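Local atomic coordinates of aminotransferase (PDB entry 4GRX), a protein that probably transfers amino groups from omega-amino substrates to carbonyl acceptors, using a pyridoxal phosphate cofactor bound covalently to a lysine. Residues D103-L108 with V340-A345; A365-A370 with A444-M449; M139-H144 with T228-F233; L156-A161 with T192-W197. One frame throughout, in Å; residues are numbered along the deposited sequence.

Contact 1 of 4, residues D103-L108 with V340-A345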
loop_
_atom_site.group_PDB
_atom_site.type_symbol
_atom_site.label_atom_id
_atom_site.label_comp_id
_atom_site.label_asym_id
_atom_site.label_seq_id
_atom_site.Cartn_x
_atom_site.Cartn_y
_atom_site.Cartn_z
ATOM N N ASP A 103 -8.100 20.116 1.594
ATOM C CA ASP A 103 -7.266 21.290 1.279
ATOM C C ASP A 103 -5.773 20.925 1.305
ATOM O O ASP A 103 -4.974 21.385 0.478
ATOM C CB ASP A 103 -7.580 22.485 2.220
ATOM C CG ASP A 103 -7.608 22.115 3.735
ATOM O OD1 ASP A 103 -7.468 20.931 4.136
ATOM O OD2 ASP A 103 -7.792 23.055 4.543
ATOM N N GLN A 104 -5.443 20.052 2.247
ATOM C CA GLN A 104 -4.086 19.691 2.559
ATOM C C GLN A 104 -3.452 18.932 1.386
ATOM O O GLN A 104 -2.254 19.088 1.103
ATOM C CB GLN A 104 -4.111 18.853 3.834
ATOM C CG GLN A 104 -3.044 19.206 4.851
ATOM C CD GLN A 104 -3.232 20.563 5.494
ATOM O OE1 GLN A 104 -4.356 21.027 5.712
ATOM N NE2 GLN A 104 -2.116 21.206 5.818
ATOM N N THR A 105 -4.277 18.132 0.702
ATOM C CA THR A 105 -3.905 17.428 -0.534
ATOM C C THR A 105 -3.545 18.436 -1.626
ATOM O O THR A 105 -2.434 18.428 -2.148
ATOM C CB THR A 105 -5.046 16.490 -1.034
ATOM O OG1 THR A 105 -5.723 15.881 0.082
ATOM C CG2 THR A 105 -4.501 15.389 -1.952
ATOM N N VAL A 106 -4.483 19.320 -1.940
ATOM C CA VAL A 106 -4.263 20.364 -2.933
ATOM C C VAL A 106 -2.956 21.109 -2.647
ATOM O O VAL A 106 -2.241 21.508 -3.574
ATOM C CB VAL A 106 -5.460 21.344 -3.013
ATOM C CG1 VAL A 106 -5.260 22.356 -4.129
ATOM C CG2 VAL A 106 -6.769 20.592 -3.223
ATOM N N MET A 107 -2.630 21.267 -1.367
ATOM C CA MET A 107 -1.407 21.960 -0.973
ATOM C C MET A 107 -0.125 21.186 -1.292
ATOM O O MET A 107 0.789 21.716 -1.934
ATOM C CB MET A 107 -1.463 22.355 0.503
ATOM C CG MET A 107 -2.213 23.655 0.774
ATOM S SD MET A 107 -2.532 23.820 2.542
ATOM C CE MET A 107 -3.214 25.488 2.612
ATOM N N LEU A 108 -0.065 19.929 -0.861
ATOM C CA LEU A 108 1.109 19.095 -1.143
ATOM C C LEU A 108 1.422 18.919 -2.635
ATOM O O LEU A 108 2.571 19.125 -3.047
ATOM C CB LEU A 108 1.019 17.743 -0.452
ATOM C CG LEU A 108 2.351 16.995 -0.486
ATOM C CD1 LEU A 108 3.386 17.664 0.404
ATOM C CD2 LEU A 108 2.140 15.550 -0.085
ATOM N N VAL A 340 -4.132 14.083 6.943
ATOM C CA VAL A 340 -3.049 13.982 7.909
ATOM C C VAL A 340 -1.682 13.802 7.233
ATOM O O VAL A 340 -0.731 14.536 7.519
ATOM C CB VAL A 340 -3.312 12.877 8.947
ATOM C CG1 VAL A 340 -2.073 12.645 9.797
ATOM C CG2 VAL A 340 -4.485 13.261 9.840
ATOM N N GLY A 341 -1.589 12.841 6.327
ATOM C CA GLY A 341 -0.319 12.534 5.693
ATOM C C GLY A 341 0.220 13.651 4.837
ATOM O O GLY A 341 1.432 13.821 4.718
ATOM N N CYS A 342 -0.682 14.404 4.223
ATOM C CA CYS A 342 -0.282 15.504 3.368
ATOM C C CYS A 342 0.284 16.646 4.200
ATOM O O CYS A 342 1.355 17.163 3.879
ATOM C CB CYS A 342 -1.455 15.975 2.517
ATOM S SG CYS A 342 -1.878 14.868 1.151
ATOM N N ALA A 343 -0.429 17.015 5.268
ATOM C CA ALA A 343 0.045 17.980 6.264
ATOM C C ALA A 343 1.445 17.655 6.752
ATOM O O ALA A 343 2.305 18.541 6.813
ATOM C CB ALA A 343 -0.901 18.026 7.451
ATOM N N ILE A 344 1.660 16.384 7.096
ATOM C CA ILE A 344 2.924 15.927 7.652
ATOM C C ILE A 344 4.055 16.082 6.637
ATOM O O ILE A 344 5.170 16.518 6.970
ATOM C CB ILE A 344 2.811 14.467 8.145
ATOM C CG1 ILE A 344 1.949 14.409 9.420
ATOM C CG2 ILE A 344 4.191 13.855 8.354
ATOM C CD1 ILE A 344 1.652 13.013 9.933
ATOM N N ALA A 345 3.751 15.734 5.395
ATOM C CA ALA A 345 4.714 15.831 4.322
ATOM C C ALA A 345 5.117 17.295 4.094
ATOM O O ALA A 345 6.301 17.595 3.946
ATOM C CB ALA A 345 4.160 15.196 3.057
#
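Cys342 of helix 339-354 projects onto helix 103-115, where its side chain meets both Gln104 and Thr105. This is a helix-helix packing contact of the class III aminotransferase fold, the two short axes approaching to 8.1 Å with N-to-C directions 40° apart. Cys342 CB faces the backbone of the other helix, 3.5 Å from Gln104 O. The sulfur is anti to its own carbonyl carbon (chi1 -74°), and Cys342 SG lies 3.7 Å from Thr105 CA. The CB of Thr105 points away from helix 339-354 overall, yet CB, OG1 and CG2 all remain within van der Waals range of Cys342 SG; OG1 has its polar partners in Ser102 OG and Gly337 O.

On one flank of the cysteine, Gln104 lies against Ala343, with Gln104 CG 3.6 Å from Ala343 CB. A bend at chi2 (68°) turns CD along the alanine, Gln104 CD being 4.0 Å from Ala343 CB, and Gln104 NE2 approaches the same methyl at 3.8 Å. Gln87 of helix 78-90 touches both residues. The second subunit comes close as well, its Trp19 packing on Met107 and its Tyr88 on Ile344.

Further along helix 103-115, Leu108 CB points toward the partner helix. Both leucine methyls rest on one carbon, Leu108 CD1 at 3.7 Å and CD2 at 3.8 Å from Ala345 CB.

Contact 2 of 4, residues A365-A370 with A444-M449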
loop_
_atom_site.group_PDB
_atom_site.type_symbol
_atom_site.label_atom_id
_atom_site.label_comp_id
_atom_site.label_asym_id
_atom_site.label_seq_id
_atom_site.Cartn_x
_atom_site.Cartn_y
_atom_site.Cartn_z
ATOM N N ALA A 365 29.148 14.958 5.302
ATOM C CA ALA A 365 29.520 13.920 4.331
ATOM C C ALA A 365 31.029 13.690 4.234
ATOM O O ALA A 365 31.458 12.537 4.155
ATOM C CB ALA A 365 28.927 14.202 2.951
ATOM N N PRO A 366 31.837 14.772 4.234
ATOM C CA PRO A 366 33.293 14.578 4.217
ATOM C C PRO A 366 33.795 13.742 5.387
ATOM O O PRO A 366 34.538 12.787 5.172
ATOM C CB PRO A 366 33.829 16.007 4.313
ATOM C CG PRO A 366 32.788 16.816 3.630
ATOM C CD PRO A 366 31.493 16.200 4.063
ATOM N N ARG A 367 33.389 14.103 6.604
ATOM C CA ARG A 367 33.774 13.377 7.813
ATOM C C ARG A 367 33.298 11.909 7.829
ATOM O O ARG A 367 34.043 11.010 8.259
ATOM C CB ARG A 367 33.241 14.099 9.032
ATOM C CG ARG A 367 33.590 13.412 10.333
ATOM C CD ARG A 367 32.803 14.012 11.485
ATOM N NE ARG A 367 33.291 13.538 12.777
ATOM C CZ ARG A 367 34.236 14.155 13.469
ATOM N NH1 ARG A 367 34.789 15.258 12.988
ATOM N NH2 ARG A 367 34.636 13.669 14.634
ATOM N N PHE A 368 32.060 11.692 7.372
ATOM C CA PHE A 368 31.443 10.368 7.246
ATOM C C PHE A 368 32.286 9.514 6.317
ATOM O O PHE A 368 32.600 8.368 6.634
ATOM C CB PHE A 368 30.042 10.520 6.650
ATOM C CG PHE A 368 29.084 9.393 6.977
ATOM C CD1 PHE A 368 29.518 8.070 7.078
ATOM C CD2 PHE A 368 27.724 9.663 7.132
ATOM C CE1 PHE A 368 28.626 7.049 7.367
ATOM C CE2 PHE A 368 26.821 8.651 7.405
ATOM C CZ PHE A 368 27.273 7.340 7.524
ATOM N N GLU A 369 32.654 10.086 5.174
ATOM C CA GLU A 369 33.524 9.425 4.207
ATOM C C GLU A 369 34.924 9.123 4.745
ATOM O O GLU A 369 35.525 8.100 4.388
ATOM C CB GLU A 369 33.635 10.260 2.937
ATOM C CG GLU A 369 34.340 9.542 1.802
ATOM C CD GLU A 369 34.280 10.295 0.495
ATOM O OE1 GLU A 369 33.496 11.263 0.388
ATOM O OE2 GLU A 369 35.026 9.912 -0.424
ATOM N N ALA A 370 35.438 10.013 5.592
ATOM C CA ALA A 370 36.735 9.809 6.229
ATOM C C ALA A 370 36.713 8.613 7.190
ATOM O O ALA A 370 37.656 7.828 7.222
ATOM C CB ALA A 370 37.182 11.075 6.936
ATOM N N ALA A 444 29.305 14.107 17.253
ATOM C CA ALA A 444 29.577 13.223 18.391
ATOM C C ALA A 444 28.864 11.888 18.203
ATOM O O ALA A 444 29.436 10.823 18.428
ATOM C CB ALA A 444 29.159 13.882 19.698
ATOM N N GLN A 445 27.617 11.958 17.770
ATOM C CA GLN A 445 26.849 10.768 17.428
ATOM C C GLN A 445 27.493 9.977 16.270
ATOM O O GLN A 445 27.490 8.737 16.272
ATOM C CB GLN A 445 25.402 11.168 17.111
ATOM C CG GLN A 445 24.667 11.684 18.344
ATOM C CD GLN A 445 23.403 12.482 18.056
ATOM O OE1 GLN A 445 23.015 12.712 16.900
ATOM N NE2 GLN A 445 22.742 12.911 19.127
ATOM N N MET A 446 28.068 10.685 15.303
ATOM C CA MET A 446 28.727 10.027 14.180
ATOM C C MET A 446 29.949 9.242 14.654
ATOM O O MET A 446 30.208 8.120 14.191
ATOM C CB MET A 446 29.094 11.024 13.080
ATOM C CG MET A 446 29.697 10.365 11.857
ATOM S SD MET A 446 30.243 11.539 10.611
ATOM C CE MET A 446 28.697 11.964 9.818
ATOM N N ASP A 447 30.685 9.835 15.591
ATOM C CA ASP A 447 31.792 9.157 16.264
ATOM C C ASP A 447 31.317 7.949 17.055
ATOM O O ASP A 447 31.987 6.917 17.068
ATOM C CB ASP A 447 32.542 10.128 17.169
ATOM C CG ASP A 447 33.348 11.124 16.391
ATOM O OD1 ASP A 447 34.031 11.958 17.031
ATOM O OD2 ASP A 447 33.297 11.077 15.140
ATOM N N GLU A 448 30.167 8.078 17.711
ATOM C CA GLU A 448 29.603 6.973 18.479
ATOM C C GLU A 448 29.349 5.770 17.581
ATOM O O GLU A 448 29.747 4.649 17.904
ATOM C CB GLU A 448 28.303 7.374 19.181
ATOM C CG GLU A 448 27.869 6.342 20.211
ATOM C CD GLU A 448 26.484 6.580 20.748
ATOM O OE1 GLU A 448 25.957 7.693 20.581
ATOM O OE2 GLU A 448 25.924 5.638 21.339
ATOM N N MET A 449 28.689 6.035 16.453
ATOM C CA MET A 449 28.372 5.036 15.439
ATOM C C MET A 449 29.607 4.315 14.901
ATOM O O MET A 449 29.589 3.095 14.784
ATOM C CB MET A 449 27.619 5.708 14.297
ATOM C CG MET A 449 27.388 4.851 13.063
ATOM S SD MET A 449 26.773 5.864 11.707
ATOM C CE MET A 449 28.254 6.775 11.270
#
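Asp447 OD2 is gripped by two nitrogens of one guanidinium: Arg367 NH2 donates to the syn lone pair of Asp447 OD2 at 3.0 Å, and Arg367 NE adds a weak, longer bond of 3.4 Å. This salt bridge ties together two nearly parallel helices, 357-375 and 443-463, of the C-terminal part of the aminotransferase fold; the axes of the short segments approach to 11.0 Å, 17° from parallel. Arg367 NH2 also makes a weak bond of 3.0 Å to Asp447 OD1, and both carboxylate oxygens therefore share one donor nitrogen. Guanidinium and carboxylate are turned only 27° from coplanar, with OD2 close to the guanidinium plane, although the two side chains themselves cross at about a right angle. Arg367 is extended from CG to NE, and its exposed position places the charged pair at the outer border of the contact.

Next to the bridge, Met446 runs alongside the arginine in the opposite direction, its SD 3.7 Å from Arg367 CD. Its chain then bends at chi3 (-79°), which carries the terminal methyl to the buried Phe368 ring. This is a Met-aromatic contact, with Met446 SD 5.1 Å from the centroid of the Phe368 ring in an oblique approach. Met449 makes a second such contact, and Leu435 of strand 432-435 packs on both Met449 and Phe368. Trp391 and Phe389 add further aromatic neighbours to the ring. Met446 CE lies 3.7 Å from Phe368 CD2, whereas Met449 CE meets CZ of the same ring at 3.9 Å.

Contact 3 of 4, residues M139-H144 with T228-F233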
loop_
_atom_site.group_PDB
_atom_site.type_symbol
_atom_site.label_atom_id
_atom_site.label_comp_id
_atom_site.label_asym_id
_atom_site.label_seq_id
_atom_site.Cartn_x
_atom_site.Cartn_y
_atom_site.Cartn_z
ATOM N N MET A 139 0.008 2.787 -14.990
ATOM C CA MET A 139 -0.074 4.042 -15.719
ATOM C C MET A 139 0.595 3.888 -17.089
ATOM O O MET A 139 0.024 4.271 -18.107
ATOM C CB MET A 139 0.611 5.139 -14.924
ATOM C CG MET A 139 -0.239 6.366 -14.667
ATOM S SD MET A 139 0.441 7.237 -13.229
ATOM C CE MET A 139 -1.032 7.930 -12.485
ATOM N N LEU A 140 1.791 3.303 -17.120
ATOM C CA LEU A 140 2.461 3.025 -18.389
ATOM C C LEU A 140 1.617 2.111 -19.302
ATOM O O LEU A 140 1.404 2.440 -20.475
ATOM C CB LEU A 140 3.872 2.475 -18.157
ATOM C CG LEU A 140 4.844 3.427 -17.437
ATOM C CD1 LEU A 140 6.168 2.748 -17.166
ATOM C CD2 LEU A 140 5.078 4.708 -18.224
ATOM N N TRP A 141 1.093 1.005 -18.769
ATOM C CA TRP A 141 0.243 0.120 -19.569
ATOM C C TRP A 141 -0.961 0.809 -20.139
ATOM O O TRP A 141 -1.221 0.722 -21.324
ATOM C CB TRP A 141 -0.204 -1.081 -18.764
ATOM C CG TRP A 141 0.921 -1.973 -18.378
ATOM C CD1 TRP A 141 2.175 -2.043 -18.958
ATOM C CD2 TRP A 141 0.929 -2.975 -17.310
ATOM N NE1 TRP A 141 2.941 -2.974 -18.328
ATOM C CE2 TRP A 141 2.243 -3.586 -17.342
ATOM C CE3 TRP A 141 0.004 -3.409 -16.365
ATOM C CZ2 TRP A 141 2.608 -4.588 -16.452
ATOM C CZ3 TRP A 141 0.367 -4.427 -15.487
ATOM C CH2 TRP A 141 1.646 -4.996 -15.522
ATOM N N PHE A 142 -1.718 1.480 -19.278
ATOM C CA PHE A 142 -2.838 2.347 -19.668
ATOM C C PHE A 142 -2.428 3.287 -20.805
ATOM O O PHE A 142 -3.091 3.349 -21.839
ATOM C CB PHE A 142 -3.297 3.137 -18.425
ATOM C CG PHE A 142 -4.353 4.175 -18.692
ATOM C CD1 PHE A 142 -4.047 5.536 -18.582
ATOM C CD2 PHE A 142 -5.659 3.808 -19.010
ATOM C CE1 PHE A 142 -5.004 6.501 -18.810
ATOM C CE2 PHE A 142 -6.621 4.772 -19.250
ATOM C CZ PHE A 142 -6.295 6.118 -19.153
ATOM N N LEU A 143 -1.311 3.991 -20.618
ATOM C CA LEU A 143 -0.887 5.021 -21.542
ATOM C C LEU A 143 -0.532 4.490 -22.945
ATOM O O LEU A 143 -1.091 4.953 -23.940
ATOM C CB LEU A 143 0.247 5.849 -20.934
ATOM C CG LEU A 143 0.739 7.018 -21.794
ATOM C CD1 LEU A 143 -0.375 8.014 -22.086
ATOM C CD2 LEU A 143 1.919 7.699 -21.136
ATOM N N HIS A 144 0.376 3.524 -23.036
ATOM C CA HIS A 144 0.760 2.971 -24.345
ATOM C C HIS A 144 -0.383 2.283 -25.054
ATOM O O HIS A 144 -0.529 2.409 -26.284
ATOM C CB HIS A 144 1.988 2.064 -24.231
ATOM C CG HIS A 144 3.153 2.711 -23.516
ATOM N ND1 HIS A 144 3.716 3.870 -23.936
ATOM C CD2 HIS A 144 3.846 2.332 -22.370
ATOM C CE1 HIS A 144 4.720 4.207 -23.114
ATOM N NE2 HIS A 144 4.795 3.271 -22.143
ATOM N N THR A 228 7.566 -3.113 -27.532
ATOM C CA THR A 228 7.123 -4.000 -26.452
ATOM C C THR A 228 7.596 -3.552 -25.062
ATOM O O THR A 228 7.253 -4.189 -24.054
ATOM C CB THR A 228 7.518 -5.476 -26.695
ATOM O OG1 THR A 228 8.937 -5.635 -26.552
ATOM C CG2 THR A 228 7.069 -5.951 -28.075
ATOM N N ILE A 229 8.353 -2.445 -25.004
ATOM C CA ILE A 229 8.917 -1.984 -23.732
ATOM C C ILE A 229 8.263 -0.706 -23.250
ATOM O O ILE A 229 8.315 0.316 -23.928
ATOM C CB ILE A 229 10.442 -1.802 -23.805
ATOM C CG1 ILE A 229 11.114 -3.156 -24.009
ATOM C CG2 ILE A 229 10.961 -1.152 -22.530
ATOM C CD1 ILE A 229 12.379 -3.069 -24.835
ATOM N N ALA A 230 7.680 -0.776 -22.056
ATOM C CA ALA A 230 6.817 0.273 -21.515
ATOM C C ALA A 230 7.553 1.297 -20.665
ATOM O O ALA A 230 7.104 2.447 -20.563
ATOM C CB ALA A 230 5.684 -0.345 -20.711
ATOM N N GLY A 231 8.662 0.884 -20.052
ATOM C CA GLY A 231 9.391 1.760 -19.148
ATOM C C GLY A 231 10.728 1.240 -18.645
ATOM O O GLY A 231 11.059 0.059 -18.804
ATOM N N PHE A 232 11.488 2.155 -18.035
ATOM C CA PHE A 232 12.780 1.881 -17.407
ATOM C C PHE A 232 12.780 2.595 -16.067
ATOM O O PHE A 232 12.650 3.828 -15.999
ATOM C CB PHE A 232 13.917 2.423 -18.287
ATOM C CG PHE A 232 15.289 2.361 -17.653
ATOM C CD1 PHE A 232 15.732 3.365 -16.797
ATOM C CD2 PHE A 232 16.159 1.312 -17.943
ATOM C CE1 PHE A 232 17.002 3.313 -16.222
ATOM C CE2 PHE A 232 17.423 1.253 -17.377
ATOM C CZ PHE A 232 17.846 2.252 -16.505
ATOM N N PHE A 233 12.900 1.824 -14.993
ATOM C CA PHE A 233 13.000 2.399 -13.657
ATOM C C PHE A 233 14.423 2.270 -13.149
ATOM O O PHE A 233 15.080 1.243 -13.381
ATOM C CB PHE A 233 12.086 1.663 -12.680
ATOM C CG PHE A 233 10.629 1.842 -12.944
ATOM C CD1 PHE A 233 10.041 1.332 -14.112
ATOM C CD2 PHE A 233 9.820 2.467 -12.000
ATOM C CE1 PHE A 233 8.678 1.489 -14.349
ATOM C CE2 PHE A 233 8.463 2.622 -12.231
ATOM C CZ PHE A 233 7.890 2.133 -13.398
#
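His144 NE2 donates a hydrogen bond to Ala230 O, 2.9 Å long with an N-H...O angle of 147°, where a helix packs on the central mixed sheet of the large domain of the PLP-dependent aminotransferase fold. The nitrogen lies in the carbonyl plane and meets a lone pair of the oxygen, which in turn is tilted somewhat from the imidazole plane. A chi1 of -52° sets His144 CG anti to the carbonyl carbon. Beside the bond, His144 CD2 touches Ala230 CB at 3.6 Å.

Leu140, one helical turn earlier, packs against the same carbonyl: its CD1 is 3.5 Å from Ala230 O. Leu140 CD1 also reaches along the strand to Gly231 CA at 3.9 Å and to Phe233 CE1 at 4.0 Å. The buried oxygen is thus bonded by the imidazole while leucine carbons surround part of it. Trp141 offers only the edge of its indole to the alanine methyl; its NE1 is bonded to Arg153 O, and the Arg153 side chain makes a cation-pi contact with the ring.

The side chains of Lys152 and Pro264 touch His144. Strand 229-234 runs parallel to strand 154-158 inside the sheet, and segment 139-144 is roughly antiparallel to strand 229-233, with 146° between N-to-C directions. Elsewhere on helix 129-146, Phe142 and Leu143 meet helix 313-324, while Phe181 and Val180 of the second subunit pack on Trp141 and Phe142.

Contact 4 of 4, residues L156-A161 with T192-W197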
loop_
_atom_site.group_PDB
_atom_site.type_symbol
_atom_site.label_atom_id
_atom_site.label_comp_id
_atom_site.label_asym_id
_atom_site.label_seq_id
_atom_site.Cartn_x
_atom_site.Cartn_y
_atom_site.Cartn_z
ATOM N N LEU A 156 11.858 -2.469 -17.731
ATOM C CA LEU A 156 13.306 -2.613 -17.523
ATOM C C LEU A 156 13.741 -2.071 -16.175
ATOM O O LEU A 156 13.442 -0.927 -15.840
ATOM C CB LEU A 156 14.083 -1.901 -18.631
ATOM C CG LEU A 156 13.613 -2.081 -20.079
ATOM C CD1 LEU A 156 14.449 -1.245 -21.037
ATOM C CD2 LEU A 156 13.672 -3.545 -20.497
ATOM N N THR A 157 14.433 -2.913 -15.402
ATOM C CA THR A 157 15.096 -2.503 -14.144
ATOM C C THR A 157 16.507 -3.080 -14.084
ATOM O O THR A 157 16.978 -3.656 -15.067
ATOM C CB THR A 157 14.285 -2.865 -12.879
ATOM O OG1 THR A 157 13.937 -4.253 -12.875
ATOM C CG2 THR A 157 13.005 -2.036 -12.797
ATOM N N ARG A 158 17.195 -2.932 -12.952
ATOM C CA ARG A 158 18.555 -3.488 -12.827
ATOM C C ARG A 158 18.656 -4.564 -11.762
ATOM O O ARG A 158 17.964 -4.509 -10.746
ATOM C CB ARG A 158 19.601 -2.414 -12.496
ATOM C CG ARG A 158 20.041 -1.500 -13.624
ATOM C CD ARG A 158 19.139 -0.290 -13.736
ATOM N NE ARG A 158 18.893 0.353 -12.446
ATOM C CZ ARG A 158 19.687 1.276 -11.899
ATOM N NH1 ARG A 158 20.803 1.660 -12.508
ATOM N NH2 ARG A 158 19.364 1.815 -10.731
ATOM N N TRP A 159 19.559 -5.514 -11.985
ATOM C CA TRP A 159 19.936 -6.438 -10.952
ATOM C C TRP A 159 20.351 -5.646 -9.730
ATOM O O TRP A 159 20.889 -4.545 -9.849
ATOM C CB TRP A 159 21.019 -7.404 -11.436
ATOM C CG TRP A 159 21.139 -8.591 -10.507
ATOM C CD1 TRP A 159 22.231 -8.944 -9.712
ATOM C CD2 TRP A 159 20.092 -9.569 -10.169
ATOM N NE1 TRP A 159 21.948 -10.053 -8.968
ATOM C CE2 TRP A 159 20.687 -10.481 -9.187
ATOM C CE3 TRP A 159 18.781 -9.783 -10.577
ATOM C CZ2 TRP A 159 19.981 -11.542 -8.643
ATOM C CZ3 TRP A 159 18.079 -10.858 -10.027
ATOM C CH2 TRP A 159 18.669 -11.721 -9.087
ATOM N N ASN A 160 20.044 -6.173 -8.546
ATOM C CA ASN A 160 20.212 -5.464 -7.271
ATOM C C ASN A 160 19.235 -4.304 -7.058
ATOM O O ASN A 160 19.266 -3.675 -6.004
ATOM C CB ASN A 160 21.658 -4.994 -7.055
ATOM C CG ASN A 160 22.651 -6.144 -6.940
ATOM O OD1 ASN A 160 22.357 -7.194 -6.368
ATOM N ND2 ASN A 160 23.853 -5.936 -7.470
ATOM N N ALA A 161 18.371 -3.998 -8.025
ATOM C CA ALA A 161 17.384 -2.931 -7.808
ATOM C C ALA A 161 16.398 -3.328 -6.710
ATOM O O ALA A 161 16.123 -4.522 -6.485
ATOM C CB ALA A 161 16.631 -2.615 -9.084
ATOM N N THR A 192 22.350 -5.431 -16.229
ATOM C CA THR A 192 23.483 -5.441 -15.301
ATOM C C THR A 192 23.469 -4.229 -14.371
ATOM O O THR A 192 23.190 -3.091 -14.785
ATOM C CB THR A 192 24.828 -5.468 -16.044
ATOM O OG1 THR A 192 24.764 -6.414 -17.103
ATOM C CG2 THR A 192 25.943 -5.856 -15.134
ATOM N N CYS A 193 23.775 -4.490 -13.110
ATOM C CA CYS A 193 23.868 -3.466 -12.102
ATOM C C CYS A 193 25.150 -2.630 -12.328
ATOM O O CYS A 193 26.234 -3.203 -12.438
ATOM C CB CYS A 193 23.895 -4.135 -10.733
ATOM S SG CYS A 193 24.308 -2.992 -9.407
ATOM N N PRO A 194 25.033 -1.280 -12.396
ATOM C CA PRO A 194 26.206 -0.430 -12.670
ATOM C C PRO A 194 27.161 -0.279 -11.472
ATOM O O PRO A 194 27.572 0.829 -11.130
ATOM C CB PRO A 194 25.586 0.916 -13.075
ATOM C CG PRO A 194 24.240 0.934 -12.423
ATOM C CD PRO A 194 23.781 -0.498 -12.314
ATOM N N HIS A 195 27.515 -1.405 -10.861
ATOM C CA HIS A 195 28.436 -1.474 -9.743
ATOM C C HIS A 195 29.752 -1.879 -10.314
ATOM O O HIS A 195 30.006 -3.060 -10.580
ATOM C CB HIS A 195 27.932 -2.507 -8.737
ATOM C CG HIS A 195 28.702 -2.544 -7.432
ATOM N ND1 HIS A 195 28.428 -3.437 -6.462
ATOM C CD2 HIS A 195 29.770 -1.779 -6.968
ATOM C CE1 HIS A 195 29.258 -3.238 -5.421
ATOM N NE2 HIS A 195 30.078 -2.226 -5.731
ATOM N N TYR A 196 30.607 -0.890 -10.516
ATOM C CA TYR A 196 31.863 -1.083 -11.222
ATOM C C TYR A 196 32.789 -2.079 -10.518
ATOM O O TYR A 196 33.363 -2.956 -11.153
ATOM C CB TYR A 196 32.540 0.274 -11.469
ATOM C CG TYR A 196 33.892 0.158 -12.097
ATOM C CD1 TYR A 196 35.034 0.671 -11.454
ATOM C CD2 TYR A 196 34.051 -0.485 -13.325
ATOM C CE1 TYR A 196 36.291 0.546 -12.029
ATOM C CE2 TYR A 196 35.297 -0.617 -13.904
ATOM C CZ TYR A 196 36.408 -0.102 -13.252
ATOM O OH TYR A 196 37.630 -0.243 -13.844
ATOM N N TRP A 197 32.897 -1.960 -9.202
ATOM C CA TRP A 197 33.762 -2.810 -8.396
ATOM C C TRP A 197 33.374 -4.262 -8.492
ATOM O O TRP A 197 34.234 -5.131 -8.553
ATOM C CB TRP A 197 33.724 -2.325 -6.956
ATOM C CG TRP A 197 34.594 -3.102 -5.996
ATOM C CD1 TRP A 197 35.930 -2.886 -5.709
ATOM C CD2 TRP A 197 34.196 -4.229 -5.126
ATOM N NE1 TRP A 197 36.374 -3.774 -4.770
ATOM C CE2 TRP A 197 35.392 -4.607 -4.381
ATOM C CE3 TRP A 197 33.014 -4.938 -4.910
ATOM C CZ2 TRP A 197 35.393 -5.651 -3.464
ATOM C CZ3 TRP A 197 33.025 -5.991 -3.979
ATOM C CH2 TRP A 197 34.186 -6.333 -3.274
#
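Cys193 and Pro194 fit against a type II beta turn, Arg158 to Ala161, that ends strand 154-158 of the large mixed sheet in the aminotransferase fold. The chain leaving the neighbouring strand 188-191 makes a turn of its own, an inverse gamma turn centred on Pro194, and the two turns meet.

The close part of the contact is formed by Arg158, Asn160 and the cysteine. Arg158 is bent at chi2 and chi3 and crosses the proline at about a right angle; Arg158 NH1 lies 3.5 Å from Pro194 CG. Nearer the backbone, Arg158 CG lies 3.7 Å from Thr192 O. Outside the contact, Tyr250 OH hydrogen-bonds Arg158 NH1, and Glu235 O bonds NH2 weakly. Cys193 CB approaches the turn backbone at Trp159 O, 3.2 Å away.

The other side is looser. Trp159 is partly exposed and its indole leads away from the partner segment, leaving a contact of 4.4 Å between Trp159 CB and Cys193 CB. The CB of Thr192, also partly exposed, points away, and this residue contributes mainly its carbonyl.

Asn160 takes the positive-phi position of the turn (phi 70°), and its CB points toward segment 192-197; the turn leads on to Tyr162, which lines the delta-amino valeric acid pocket. A weak bond joins Asn160 ND2 to Tyr199 OH. The bond across the contact is nearly straight at 170°: Asn160 ND2 donates to Cys193 SG at 3.6 Å, with the sulfur close to the amide plane.

Overall arrangement
Contacts 3 and 4 belong to the same large mixed sheet: their centres are 20 Å apart, and they touch where strand 229-234 pairs with strand 154-158. Along the chain, contact 4 is nested inside the loop closed by contact 3, and both lie within the longer loop closed by contact 1. Contact 2 comes after contact 1 in series; its helix 357-375 follows helix 339-354, yet the centres of the two contacts are 34 Å apart. Contacts 2 and 3, with centres 42 Å apart, flank the chain's centre on opposite sides. Contacts 1 and 3 also meet the second subunit, so both lie at the dimer interface.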